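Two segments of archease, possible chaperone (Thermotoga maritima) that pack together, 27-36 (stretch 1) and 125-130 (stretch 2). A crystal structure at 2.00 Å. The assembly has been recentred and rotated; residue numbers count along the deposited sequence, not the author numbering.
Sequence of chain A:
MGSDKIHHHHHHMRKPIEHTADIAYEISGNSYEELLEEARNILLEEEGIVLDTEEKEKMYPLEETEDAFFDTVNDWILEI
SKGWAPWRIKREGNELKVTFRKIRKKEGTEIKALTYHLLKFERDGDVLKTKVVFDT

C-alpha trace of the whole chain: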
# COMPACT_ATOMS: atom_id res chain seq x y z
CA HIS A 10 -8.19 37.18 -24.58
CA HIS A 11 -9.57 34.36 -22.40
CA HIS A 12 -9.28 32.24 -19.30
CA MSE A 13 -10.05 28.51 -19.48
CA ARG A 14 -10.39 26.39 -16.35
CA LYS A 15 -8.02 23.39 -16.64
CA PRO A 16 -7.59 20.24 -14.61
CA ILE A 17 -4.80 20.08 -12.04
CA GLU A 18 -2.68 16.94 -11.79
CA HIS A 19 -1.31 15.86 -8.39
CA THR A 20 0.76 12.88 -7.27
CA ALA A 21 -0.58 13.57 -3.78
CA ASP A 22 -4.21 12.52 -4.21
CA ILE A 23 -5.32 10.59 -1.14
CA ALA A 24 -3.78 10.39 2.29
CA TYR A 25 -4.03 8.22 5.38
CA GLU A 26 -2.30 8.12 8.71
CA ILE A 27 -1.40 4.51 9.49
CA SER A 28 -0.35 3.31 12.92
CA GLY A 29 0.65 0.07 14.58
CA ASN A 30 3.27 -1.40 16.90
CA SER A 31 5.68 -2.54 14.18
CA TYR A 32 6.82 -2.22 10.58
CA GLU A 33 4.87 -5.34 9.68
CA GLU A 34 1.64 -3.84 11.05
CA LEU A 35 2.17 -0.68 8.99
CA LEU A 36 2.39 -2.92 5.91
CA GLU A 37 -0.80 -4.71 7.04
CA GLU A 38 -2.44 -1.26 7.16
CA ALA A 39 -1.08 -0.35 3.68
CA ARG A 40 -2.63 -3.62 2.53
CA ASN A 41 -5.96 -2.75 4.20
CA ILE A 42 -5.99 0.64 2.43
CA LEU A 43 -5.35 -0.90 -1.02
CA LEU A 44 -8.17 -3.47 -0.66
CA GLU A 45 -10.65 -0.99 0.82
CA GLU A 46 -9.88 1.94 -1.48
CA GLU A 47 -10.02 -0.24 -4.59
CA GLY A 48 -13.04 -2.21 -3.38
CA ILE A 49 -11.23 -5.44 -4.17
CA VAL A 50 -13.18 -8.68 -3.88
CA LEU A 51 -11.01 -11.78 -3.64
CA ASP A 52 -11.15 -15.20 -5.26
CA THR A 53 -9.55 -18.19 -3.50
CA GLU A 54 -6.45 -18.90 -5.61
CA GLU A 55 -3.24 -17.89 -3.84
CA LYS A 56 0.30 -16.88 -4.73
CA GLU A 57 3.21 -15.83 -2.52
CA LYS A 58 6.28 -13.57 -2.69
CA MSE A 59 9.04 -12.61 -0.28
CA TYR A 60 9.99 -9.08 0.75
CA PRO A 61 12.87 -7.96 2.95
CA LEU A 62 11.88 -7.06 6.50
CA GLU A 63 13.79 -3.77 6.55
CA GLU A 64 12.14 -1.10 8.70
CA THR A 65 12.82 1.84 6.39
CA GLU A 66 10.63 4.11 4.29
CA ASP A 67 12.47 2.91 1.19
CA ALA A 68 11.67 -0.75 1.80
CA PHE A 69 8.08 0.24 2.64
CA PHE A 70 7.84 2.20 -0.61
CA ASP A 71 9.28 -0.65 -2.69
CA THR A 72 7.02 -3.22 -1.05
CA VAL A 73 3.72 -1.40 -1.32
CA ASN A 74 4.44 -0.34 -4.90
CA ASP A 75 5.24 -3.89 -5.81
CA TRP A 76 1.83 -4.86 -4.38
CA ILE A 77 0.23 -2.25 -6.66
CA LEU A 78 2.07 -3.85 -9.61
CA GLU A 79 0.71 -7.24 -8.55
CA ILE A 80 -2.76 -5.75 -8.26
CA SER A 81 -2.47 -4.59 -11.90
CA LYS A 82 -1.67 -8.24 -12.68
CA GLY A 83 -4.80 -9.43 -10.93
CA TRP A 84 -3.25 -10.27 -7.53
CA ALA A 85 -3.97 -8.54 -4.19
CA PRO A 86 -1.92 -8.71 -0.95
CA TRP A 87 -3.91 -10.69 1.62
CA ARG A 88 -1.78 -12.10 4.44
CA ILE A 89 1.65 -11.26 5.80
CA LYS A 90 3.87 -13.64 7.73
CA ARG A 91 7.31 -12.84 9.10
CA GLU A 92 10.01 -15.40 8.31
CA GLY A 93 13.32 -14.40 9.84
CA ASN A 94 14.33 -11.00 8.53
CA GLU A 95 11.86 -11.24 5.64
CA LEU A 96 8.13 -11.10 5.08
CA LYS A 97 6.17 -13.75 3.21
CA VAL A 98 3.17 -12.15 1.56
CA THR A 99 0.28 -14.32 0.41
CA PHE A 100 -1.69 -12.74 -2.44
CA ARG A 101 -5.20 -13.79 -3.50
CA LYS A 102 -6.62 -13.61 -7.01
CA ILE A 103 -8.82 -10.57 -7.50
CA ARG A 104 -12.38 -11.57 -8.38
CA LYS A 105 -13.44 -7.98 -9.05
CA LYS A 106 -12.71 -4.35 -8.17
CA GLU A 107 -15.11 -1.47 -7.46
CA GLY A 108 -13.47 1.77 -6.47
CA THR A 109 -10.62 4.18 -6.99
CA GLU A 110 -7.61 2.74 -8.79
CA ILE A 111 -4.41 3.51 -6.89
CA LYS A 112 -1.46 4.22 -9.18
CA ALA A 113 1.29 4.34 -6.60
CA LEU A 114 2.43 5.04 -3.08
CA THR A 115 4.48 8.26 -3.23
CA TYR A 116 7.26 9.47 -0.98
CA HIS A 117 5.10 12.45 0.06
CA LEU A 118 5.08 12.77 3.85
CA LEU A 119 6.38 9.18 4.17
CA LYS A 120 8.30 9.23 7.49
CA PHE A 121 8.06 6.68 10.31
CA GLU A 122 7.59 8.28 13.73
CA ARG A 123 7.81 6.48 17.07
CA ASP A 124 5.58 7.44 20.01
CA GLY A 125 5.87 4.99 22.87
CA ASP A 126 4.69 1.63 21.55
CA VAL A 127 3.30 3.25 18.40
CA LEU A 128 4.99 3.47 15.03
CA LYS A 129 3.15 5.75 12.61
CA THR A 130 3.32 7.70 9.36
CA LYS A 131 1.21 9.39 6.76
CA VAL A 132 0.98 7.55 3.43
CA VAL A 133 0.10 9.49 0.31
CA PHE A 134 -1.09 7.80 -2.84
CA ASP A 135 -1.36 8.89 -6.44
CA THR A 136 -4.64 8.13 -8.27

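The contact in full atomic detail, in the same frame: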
# COMPACT_ATOMS: atom_id res chain seq x y z
N ILE A 27 -1.35 5.90 9.07
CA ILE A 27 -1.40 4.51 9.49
C ILE A 27 -0.58 4.37 10.77
O ILE A 27 0.41 5.07 10.99
CB ILE A 27 -0.86 3.53 8.40
CG1 ILE A 27 0.56 3.94 7.97
CG2 ILE A 27 -1.82 3.48 7.23
CD1 ILE A 27 1.21 2.97 6.99
N SER A 28 -1.02 3.48 11.65
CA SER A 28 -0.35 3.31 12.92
C SER A 28 -0.40 1.86 13.33
O SER A 28 -1.33 1.14 12.96
CB SER A 28 -1.03 4.16 13.99
OG SER A 28 -2.42 3.87 14.00
N GLY A 29 0.59 1.44 14.11
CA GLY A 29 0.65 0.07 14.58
C GLY A 29 1.82 -0.03 15.54
O GLY A 29 2.43 0.98 15.90
N ASN A 30 2.16 -1.24 15.97
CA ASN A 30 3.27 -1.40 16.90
C ASN A 30 4.55 -1.86 16.20
O ASN A 30 5.57 -2.04 16.85
CB ASN A 30 2.92 -2.42 18.01
CG ASN A 30 1.77 -1.94 18.91
OD1 ASN A 30 0.86 -2.71 19.23
ND2 ASN A 30 1.83 -0.68 19.34
N SER A 31 4.50 -2.04 14.89
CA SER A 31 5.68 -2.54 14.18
C SER A 31 5.58 -2.25 12.70
O SER A 31 4.52 -1.91 12.20
CB SER A 31 5.78 -4.06 14.36
OG SER A 31 4.77 -4.69 13.59
N TYR A 32 6.71 -2.43 12.02
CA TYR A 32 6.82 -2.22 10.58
C TYR A 32 5.87 -3.14 9.84
O TYR A 32 5.24 -2.73 8.87
CB TYR A 32 8.26 -2.49 10.14
CG TYR A 32 8.47 -2.46 8.65
CD1 TYR A 32 8.55 -1.25 7.95
CD2 TYR A 32 8.58 -3.64 7.93
CE1 TYR A 32 8.75 -1.23 6.57
CE2 TYR A 32 8.78 -3.63 6.55
CZ TYR A 32 8.86 -2.42 5.88
OH TYR A 32 9.05 -2.43 4.52
N GLU A 33 5.76 -4.37 10.30
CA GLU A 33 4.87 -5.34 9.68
C GLU A 33 3.41 -4.87 9.77
O GLU A 33 2.66 -5.03 8.80
CB GLU A 33 5.01 -6.70 10.36
CG GLU A 33 4.14 -7.76 9.75
CD GLU A 33 4.36 -9.14 10.37
OE1 GLU A 33 5.31 -9.29 11.16
OE2 GLU A 33 3.58 -10.06 10.05
N GLU A 34 3.02 -4.30 10.90
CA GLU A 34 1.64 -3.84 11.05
C GLU A 34 1.36 -2.62 10.17
O GLU A 34 0.23 -2.41 9.75
CB GLU A 34 1.31 -3.53 12.52
CG GLU A 34 1.26 -4.78 13.39
CD GLU A 34 0.65 -4.51 14.76
OE1 GLU A 34 0.46 -3.34 15.15
OE2 GLU A 34 0.37 -5.49 15.47
N LEU A 35 2.38 -1.81 9.89
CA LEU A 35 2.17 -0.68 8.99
C LEU A 35 1.91 -1.24 7.60
O LEU A 35 1.10 -0.70 6.86
CB LEU A 35 3.37 0.25 8.97
CG LEU A 35 3.64 0.92 10.33
CD1 LEU A 35 4.72 1.94 10.15
CD2 LEU A 35 2.35 1.60 10.85
N LEU A 36 2.62 -2.32 7.23
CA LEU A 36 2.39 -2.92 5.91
C LEU A 36 1.00 -3.56 5.87
O LEU A 36 0.36 -3.56 4.82
CB LEU A 36 3.45 -3.99 5.58
CG LEU A 36 4.81 -3.44 5.08
CD1 LEU A 36 5.82 -4.58 5.01
CD2 LEU A 36 4.63 -2.80 3.70
N GLY A 125 6.13 6.05 21.92
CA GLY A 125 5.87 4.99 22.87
C GLY A 125 5.90 3.66 22.12
O GLY A 125 6.89 3.32 21.47
N ASP A 126 4.80 2.92 22.22
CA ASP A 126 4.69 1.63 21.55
C ASP A 126 4.23 1.79 20.10
O ASP A 126 4.26 0.83 19.32
CB ASP A 126 3.66 0.75 22.28
CG ASP A 126 4.10 0.34 23.68
OD1 ASP A 126 4.59 1.20 24.45
OD2 ASP A 126 3.95 -0.86 24.01
N VAL A 127 3.82 3.00 19.73
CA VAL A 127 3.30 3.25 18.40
C VAL A 127 4.26 3.75 17.33
O VAL A 127 5.02 4.70 17.54
CB VAL A 127 2.10 4.23 18.47
CG1 VAL A 127 1.44 4.36 17.09
CG2 VAL A 127 1.08 3.73 19.51
N LEU A 128 4.21 3.09 16.19
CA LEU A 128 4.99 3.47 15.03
C LEU A 128 3.93 4.00 14.06
O LEU A 128 2.93 3.34 13.82
CB LEU A 128 5.68 2.24 14.43
CG LEU A 128 6.71 2.56 13.35
CD1 LEU A 128 7.83 3.42 13.96
CD2 LEU A 128 7.29 1.25 12.77
N LYS A 129 4.14 5.19 13.52
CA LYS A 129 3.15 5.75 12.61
C LYS A 129 3.74 6.61 11.50
O LYS A 129 4.91 7.00 11.55
CB LYS A 129 2.14 6.60 13.39
CG LYS A 129 2.74 7.82 14.06
CD LYS A 129 1.69 8.59 14.89
CE LYS A 129 2.34 9.78 15.61
NZ LYS A 129 1.51 10.31 16.74
N THR A 130 2.93 6.85 10.48
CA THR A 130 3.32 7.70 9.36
C THR A 130 2.13 8.01 8.49
O THR A 130 1.11 7.31 8.53
CB THR A 130 4.38 7.05 8.44
OG1 THR A 130 4.77 7.99 7.43
CG2 THR A 130 3.83 5.80 7.74

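Two strands, 27-29 and 127-130, run antiparallel (166° between their N-to-C directions, 4.8 Å at closest approach), and four backbone hydrogen bonds join them in two reciprocal pairs. Ile-27 N donates to Thr-130 O at 2.9 Å (N-H...O 164°), and Thr-130 N returns a bond to Ile-27 O at 3.1 Å (159°). Two residues along, Leu-128 N reaches Gly-29 O at 2.8 Å and 174°, the straightest of the set, while Gly-29 N reaches Leu-128 O at 3.0 Å and 149°. The CA-CA distances follow the register: 5.7 and 5.5 Å for these hydrogen-bonded pairs, but 4.3 Å for Ser-28 and Lys-129, the non-hydrogen-bonded pair between them. CA-H...O contacts supplement the ladder, among them Ser-28 CA to Leu-128 O at 3.4 Å with 142° at the hydrogen.

Beyond the strand, a side chain extends the polar contact. Asn-30, in the m rotamer, has its CA-to-CB bond directed away overall, yet its amide end returns so that ND2 donates to Asp-126 O at 2.9 Å (154°). An amide suits this position because it supplies a donor to a loop carbonyl. The backbone of Asn-30 is held in turn within its own stretch, N donating to Glu-34 OE1 at 2.8 Å and 170°. Ser-31 caps the following helix, its OG accepting from Glu-34 N at 3.2 Å. The absence of a side chain at Gly-29 matters here: an ideal CB would lie 2.8 Å from Glu-34 CB, a clash.

The side chains of Ile-27, Leu-128 and Thr-130 share one face of the sheet, the face that the helix covers. Leu-128 loses the most area to the other stretch, 92 Å² of the 462 Å² buried in total. Its CD2 lies 3.7 Å from Leu-35 CD1 and 3.8 Å from Tyr-32 N, so the branched aliphatic side chain meets both the first turn of the helix and a leucine that points toward the strand. Leu-35 CD2 also approaches Leu-128 O, at 3.5 Å. Farther along, Ile-27 CG1 packs 3.8 Å from Thr-130 CG2; threonine offers a methyl to this buried pairing while its OG1 is hydrogen-bonded elsewhere in the structure. Burial has one polar cost, since Ser-31 N finds no partner in the model.

Ser-28 and Lys-129 occupy the other face, with their CB atoms 4.0 Å apart. The serine is exposed, and the extended lysine chain leads its end away from the contact, a reasonable course for a charged group.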